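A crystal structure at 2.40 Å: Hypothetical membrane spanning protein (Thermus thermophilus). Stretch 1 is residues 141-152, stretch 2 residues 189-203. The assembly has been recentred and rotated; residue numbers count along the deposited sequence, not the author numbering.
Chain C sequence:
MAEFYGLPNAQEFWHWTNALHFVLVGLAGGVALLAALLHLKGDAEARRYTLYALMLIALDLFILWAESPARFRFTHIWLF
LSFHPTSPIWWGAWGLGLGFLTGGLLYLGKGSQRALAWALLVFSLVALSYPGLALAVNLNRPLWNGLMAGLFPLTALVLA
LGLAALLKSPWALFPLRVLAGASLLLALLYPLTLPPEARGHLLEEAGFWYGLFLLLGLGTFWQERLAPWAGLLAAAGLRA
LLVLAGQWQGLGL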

# COMPACT_ATOMS: atom_id res chain seq x y z
N ARG C 141 -1.40 -15.22 -18.17
CA ARG C 141 -1.81 -14.86 -19.54
C ARG C 141 -3.36 -14.84 -19.58
O ARG C 141 -3.98 -15.89 -19.68
N PRO C 142 -4.00 -13.63 -19.52
CA PRO C 142 -5.47 -13.59 -19.58
C PRO C 142 -6.28 -14.28 -20.73
O PRO C 142 -7.45 -14.62 -20.54
N LEU C 143 -5.71 -14.46 -21.91
CA LEU C 143 -6.46 -15.10 -23.01
C LEU C 143 -6.46 -16.64 -22.92
O LEU C 143 -7.37 -17.30 -23.40
N TRP C 144 -5.45 -17.22 -22.26
CA TRP C 144 -5.38 -18.68 -22.12
C TRP C 144 -6.13 -19.21 -20.93
O TRP C 144 -5.56 -19.87 -20.05
N ASN C 145 -7.43 -18.95 -20.89
CA ASN C 145 -8.23 -19.40 -19.76
C ASN C 145 -8.67 -20.87 -19.90
O ASN C 145 -8.27 -21.58 -20.84
N GLY C 146 -9.48 -21.31 -18.93
CA GLY C 146 -9.98 -22.67 -18.90
C GLY C 146 -10.54 -23.28 -20.18
O GLY C 146 -10.31 -24.46 -20.43
N LEU C 147 -11.26 -22.50 -20.99
CA LEU C 147 -11.83 -22.98 -22.27
C LEU C 147 -10.79 -23.60 -23.25
O LEU C 147 -11.14 -24.36 -24.16
N MET C 148 -9.51 -23.23 -23.08
CA MET C 148 -8.41 -23.72 -23.92
C MET C 148 -8.30 -25.25 -23.73
O MET C 148 -7.86 -25.98 -24.63
N ALA C 149 -8.68 -25.71 -22.54
CA ALA C 149 -8.69 -27.13 -22.24
C ALA C 149 -9.92 -27.81 -22.93
O ALA C 149 -10.00 -29.03 -22.99
N GLY C 150 -10.86 -27.00 -23.42
CA GLY C 150 -12.02 -27.51 -24.11
C GLY C 150 -11.91 -27.33 -25.62
O GLY C 150 -12.24 -28.23 -26.43
N LEU C 151 -11.42 -26.17 -26.04
CA LEU C 151 -11.21 -25.82 -27.44
C LEU C 151 -10.10 -26.66 -28.11
O LEU C 151 -10.24 -27.05 -29.28
N PHE C 152 -9.03 -26.98 -27.40
CA PHE C 152 -8.01 -27.75 -28.08
C PHE C 152 -8.36 -29.24 -28.37
O PHE C 152 -8.08 -29.70 -29.48
N LEU C 189 -18.58 -18.40 -28.14
CA LEU C 189 -18.83 -17.95 -26.76
C LEU C 189 -17.50 -17.66 -26.02
O LEU C 189 -17.50 -17.13 -24.92
N TYR C 190 -16.38 -18.01 -26.64
CA TYR C 190 -15.08 -17.77 -26.03
C TYR C 190 -14.79 -16.30 -25.61
O TYR C 190 -14.51 -16.05 -24.43
N PRO C 191 -14.88 -15.31 -26.55
CA PRO C 191 -14.65 -13.89 -26.21
C PRO C 191 -15.51 -13.31 -25.06
O PRO C 191 -15.11 -12.37 -24.36
N LEU C 192 -16.70 -13.88 -24.90
CA LEU C 192 -17.70 -13.46 -23.89
C LEU C 192 -17.36 -13.97 -22.48
O LEU C 192 -17.98 -13.59 -21.47
N THR C 193 -16.34 -14.81 -22.45
CA THR C 193 -15.83 -15.44 -21.25
C THR C 193 -14.60 -14.67 -20.71
O THR C 193 -14.04 -15.01 -19.65
N LEU C 194 -14.20 -13.60 -21.37
CA LEU C 194 -13.02 -12.83 -20.98
C LEU C 194 -13.25 -11.50 -20.27
O LEU C 194 -14.35 -10.92 -20.39
N PRO C 195 -12.28 -11.04 -19.43
CA PRO C 195 -12.48 -9.76 -18.74
C PRO C 195 -12.50 -8.73 -19.94
O PRO C 195 -11.83 -8.96 -20.96
N PRO C 196 -13.25 -7.61 -19.83
CA PRO C 196 -13.34 -6.58 -20.86
C PRO C 196 -12.06 -6.20 -21.66
O PRO C 196 -12.06 -6.18 -22.91
N GLU C 197 -10.99 -5.88 -20.95
CA GLU C 197 -9.68 -5.47 -21.50
C GLU C 197 -8.98 -6.57 -22.34
O GLU C 197 -8.26 -6.26 -23.31
N ALA C 198 -9.17 -7.84 -21.95
CA ALA C 198 -8.62 -9.00 -22.67
C ALA C 198 -9.45 -9.27 -23.95
O ALA C 198 -8.88 -9.57 -25.01
N ARG C 199 -10.77 -9.16 -23.87
CA ARG C 199 -11.64 -9.34 -25.06
C ARG C 199 -11.29 -8.23 -26.08
O ARG C 199 -11.20 -8.49 -27.28
N GLY C 200 -11.11 -7.01 -25.57
CA GLY C 200 -10.74 -5.86 -26.39
C GLY C 200 -9.35 -6.03 -27.00
O GLY C 200 -9.08 -5.57 -28.11
N HIS C 201 -8.46 -6.70 -26.26
CA HIS C 201 -7.12 -6.98 -26.80
C HIS C 201 -7.24 -8.05 -27.92
O HIS C 201 -6.69 -7.85 -29.01
N LEU C 202 -7.95 -9.17 -27.69
CA LEU C 202 -8.19 -10.21 -28.72
C LEU C 202 -8.83 -9.55 -29.99
O LEU C 202 -8.36 -9.77 -31.11
N LEU C 203 -9.88 -8.75 -29.83
CA LEU C 203 -10.54 -8.08 -30.96
C LEU C 203 -9.59 -7.13 -31.74
O LEU C 203 -9.52 -7.19 -32.97

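Which two residues contribute most to the contact? Leu143 and Tyr190 lose the most surface here, 109 and 98 Å² respectively, and they meet directly. Tyr190 points its CA-to-CB bond toward the first stretch and, with chi1 at t, carries its ring across to the turn that runs from Arg141 to Trp144. There its hydroxyl donates a hydrogen bond to the backbone, with Tyr190 OH 2.7 Å from Leu143 O. This is the one hydrogen bond assigned across the contact. Leu143 O also accepts a weak backbone bond from Asn145 N, in an otherwise largely apolar setting.

How does Leu143 cover so much surface when its CA-to-CB bond points sideways? Its m,t rotamer brings the end of the side chain nearer the second stretch, where both methyls find partners. Leu143 CD2 lies 3.5 Å from Ala198 CB and 3.9 Å from Leu194 CD1, bridging the helix and the residue just before Pro195, its N-cap. Leu143 CD1 reaches further along the helix, 4.1 Å from Leu202 CB and 4.0 Å from His201 CD2, meeting the imidazole at its edge. Ala198, His201 and Leu202 all point toward the first stretch. Leu143 CD2 also lies 3.5 Å from Ala198 O, so it meets the helix backbone as well as the alanine methyl. Pro142 adds to this patch, its CB 4.0 Å from Ala198 CB, while Pro142 O sits 3.4 Å from Leu194 CD2.

What packs around the rest of Tyr190? Leu147 points toward it, with chi1 between wells at -114° and chi2 at t, and places Leu147 CD1 3.6 Å from Tyr190 CB, near the plane of the ring at its edge. Met148 starts out sideways, but its side chain, with chi1 and chi2 at m and chi3 between wells at 113°, turns its end inward until Met148 CE is 3.3 Å from Tyr190 CE1. Four residues after Leu147, Leu151 makes a looser contact, its CD1 4.3 Å from Tyr190 CB. Tyrosine is thus held by apolar groups along its length and by a polar anchor at its tip.

Which side chains stay out of the contact? Trp144 and Pro191 point away. So does Arg199, which instead ties its own stretch together: Arg199 NE donates a hydrogen bond to Pro191 O at 3.0 Å, tying the helix back to the backbone at Pro191.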

# COMPACT_ATOMS: atom_id res chain seq x y z
CB ARG C 141 -1.28 -15.92 -20.55
CG ARG C 141 0.22 -16.30 -20.42
CD ARG C 141 1.15 -15.26 -21.09
NE ARG C 141 2.57 -15.40 -20.72
CZ ARG C 141 3.55 -14.56 -21.06
NH1 ARG C 141 3.29 -13.48 -21.80
NH2 ARG C 141 4.80 -14.78 -20.67
CB PRO C 142 -5.84 -12.11 -19.49
CG PRO C 142 -4.62 -11.42 -18.88
CD PRO C 142 -3.42 -12.29 -19.33
CB LEU C 143 -5.98 -14.63 -24.42
CG LEU C 143 -5.98 -13.10 -24.67
CD1 LEU C 143 -5.86 -12.78 -26.18
CD2 LEU C 143 -7.25 -12.48 -24.08
CB TRP C 144 -3.92 -19.13 -22.07
CG TRP C 144 -3.27 -18.93 -23.40
CD1 TRP C 144 -3.91 -18.73 -24.60
CD2 TRP C 144 -1.87 -18.92 -23.69
NE1 TRP C 144 -2.99 -18.61 -25.61
CE2 TRP C 144 -1.73 -18.73 -25.08
CE3 TRP C 144 -0.71 -19.08 -22.91
CZ2 TRP C 144 -0.45 -18.66 -25.72
CZ3 TRP C 144 0.56 -19.02 -23.53
CH2 TRP C 144 0.67 -18.82 -24.92
CB ASN C 145 -9.43 -18.44 -19.53
CG ASN C 145 -10.56 -18.62 -20.55
OD1 ASN C 145 -11.53 -17.86 -20.56
ND2 ASN C 145 -10.42 -19.63 -21.41
CB LEU C 147 -12.62 -21.87 -23.02
CG LEU C 147 -14.14 -21.89 -23.27
CD1 LEU C 147 -14.51 -20.84 -24.36
CD2 LEU C 147 -14.63 -23.29 -23.71
CB MET C 148 -7.06 -23.06 -23.56
CG MET C 148 -6.99 -21.54 -23.76
SD MET C 148 -7.25 -21.03 -25.47
CE MET C 148 -8.83 -20.14 -25.34
CB ALA C 149 -8.70 -27.39 -20.71
CB LEU C 151 -10.87 -24.32 -27.59
CG LEU C 151 -12.06 -23.35 -27.43
CD1 LEU C 151 -11.60 -21.88 -27.56
CD2 LEU C 151 -13.13 -23.68 -28.49
CB PHE C 152 -6.61 -27.43 -27.50
CG PHE C 152 -5.99 -26.13 -28.05
CD1 PHE C 152 -6.57 -24.90 -27.76
CD2 PHE C 152 -4.88 -26.17 -28.93
CE1 PHE C 152 -6.07 -23.70 -28.31
CE2 PHE C 152 -4.37 -24.97 -29.50
CZ PHE C 152 -4.97 -23.74 -29.19
CB LEU C 189 -19.64 -19.00 -25.96
CG LEU C 189 -20.79 -19.76 -26.66
CD1 LEU C 189 -21.26 -20.96 -25.82
CD2 LEU C 189 -21.96 -18.81 -26.96
CB TYR C 190 -13.93 -18.31 -26.91
CG TYR C 190 -12.56 -17.79 -26.51
CD1 TYR C 190 -12.02 -18.06 -25.24
CD2 TYR C 190 -11.80 -17.00 -27.39
CE1 TYR C 190 -10.75 -17.55 -24.86
CE2 TYR C 190 -10.54 -16.49 -27.02
CZ TYR C 190 -10.01 -16.76 -25.76
OH TYR C 190 -8.78 -16.24 -25.40
CB PRO C 191 -14.91 -13.13 -27.51
CG PRO C 191 -14.73 -14.16 -28.60
CD PRO C 191 -15.15 -15.48 -27.98
CB LEU C 192 -19.12 -13.93 -24.30
CG LEU C 192 -19.75 -13.43 -25.62
CD1 LEU C 192 -21.17 -14.01 -25.82
CD2 LEU C 192 -19.78 -11.88 -25.63
CB THR C 193 -15.44 -16.93 -21.62
OG1 THR C 193 -16.15 -17.85 -20.79
CG2 THR C 193 -13.92 -17.15 -21.55
CB LEU C 194 -12.12 -12.55 -22.23
CG LEU C 194 -11.50 -13.73 -23.02
CD1 LEU C 194 -11.01 -13.34 -24.43
CD2 LEU C 194 -10.35 -14.35 -22.22
CB PRO C 195 -11.19 -9.57 -17.92
CG PRO C 195 -10.66 -10.96 -17.67
CD PRO C 195 -11.24 -11.86 -18.78
CB PRO C 196 -13.91 -5.38 -20.11
CG PRO C 196 -14.75 -5.98 -19.01
CD PRO C 196 -13.99 -7.25 -18.61
CB GLU C 197 -8.75 -5.00 -20.36
CG GLU C 197 -9.47 -4.51 -19.07
CD GLU C 197 -10.07 -5.66 -18.22
OE1 GLU C 197 -9.32 -6.63 -17.92
OE2 GLU C 197 -11.27 -5.57 -17.85
CB ALA C 198 -8.59 -10.27 -21.77
CB ARG C 199 -13.14 -9.26 -24.74
CG ARG C 199 -14.00 -9.01 -25.99
CD ARG C 199 -15.50 -8.93 -25.67
NE ARG C 199 -15.85 -9.50 -24.37
CZ ARG C 199 -16.32 -8.82 -23.32
NH1 ARG C 199 -16.50 -7.50 -23.39
NH2 ARG C 199 -16.59 -9.46 -22.19
CB HIS C 201 -6.09 -7.43 -25.72
CG HIS C 201 -4.77 -7.90 -26.23
ND1 HIS C 201 -3.75 -7.06 -26.57
CD2 HIS C 201 -4.32 -9.13 -26.48
CE1 HIS C 201 -2.73 -7.76 -27.00
NE2 HIS C 201 -3.05 -9.03 -26.96
CB LEU C 202 -9.12 -11.37 -28.24
CG LEU C 202 -9.62 -12.45 -29.25
CD1 LEU C 202 -8.47 -13.41 -29.63
CD2 LEU C 202 -10.83 -13.23 -28.69
CB LEU C 203 -11.87 -7.39 -30.54
CG LEU C 203 -13.05 -8.27 -30.01
CD1 LEU C 203 -14.38 -7.47 -29.98
CD2 LEU C 203 -13.20 -9.55 -30.88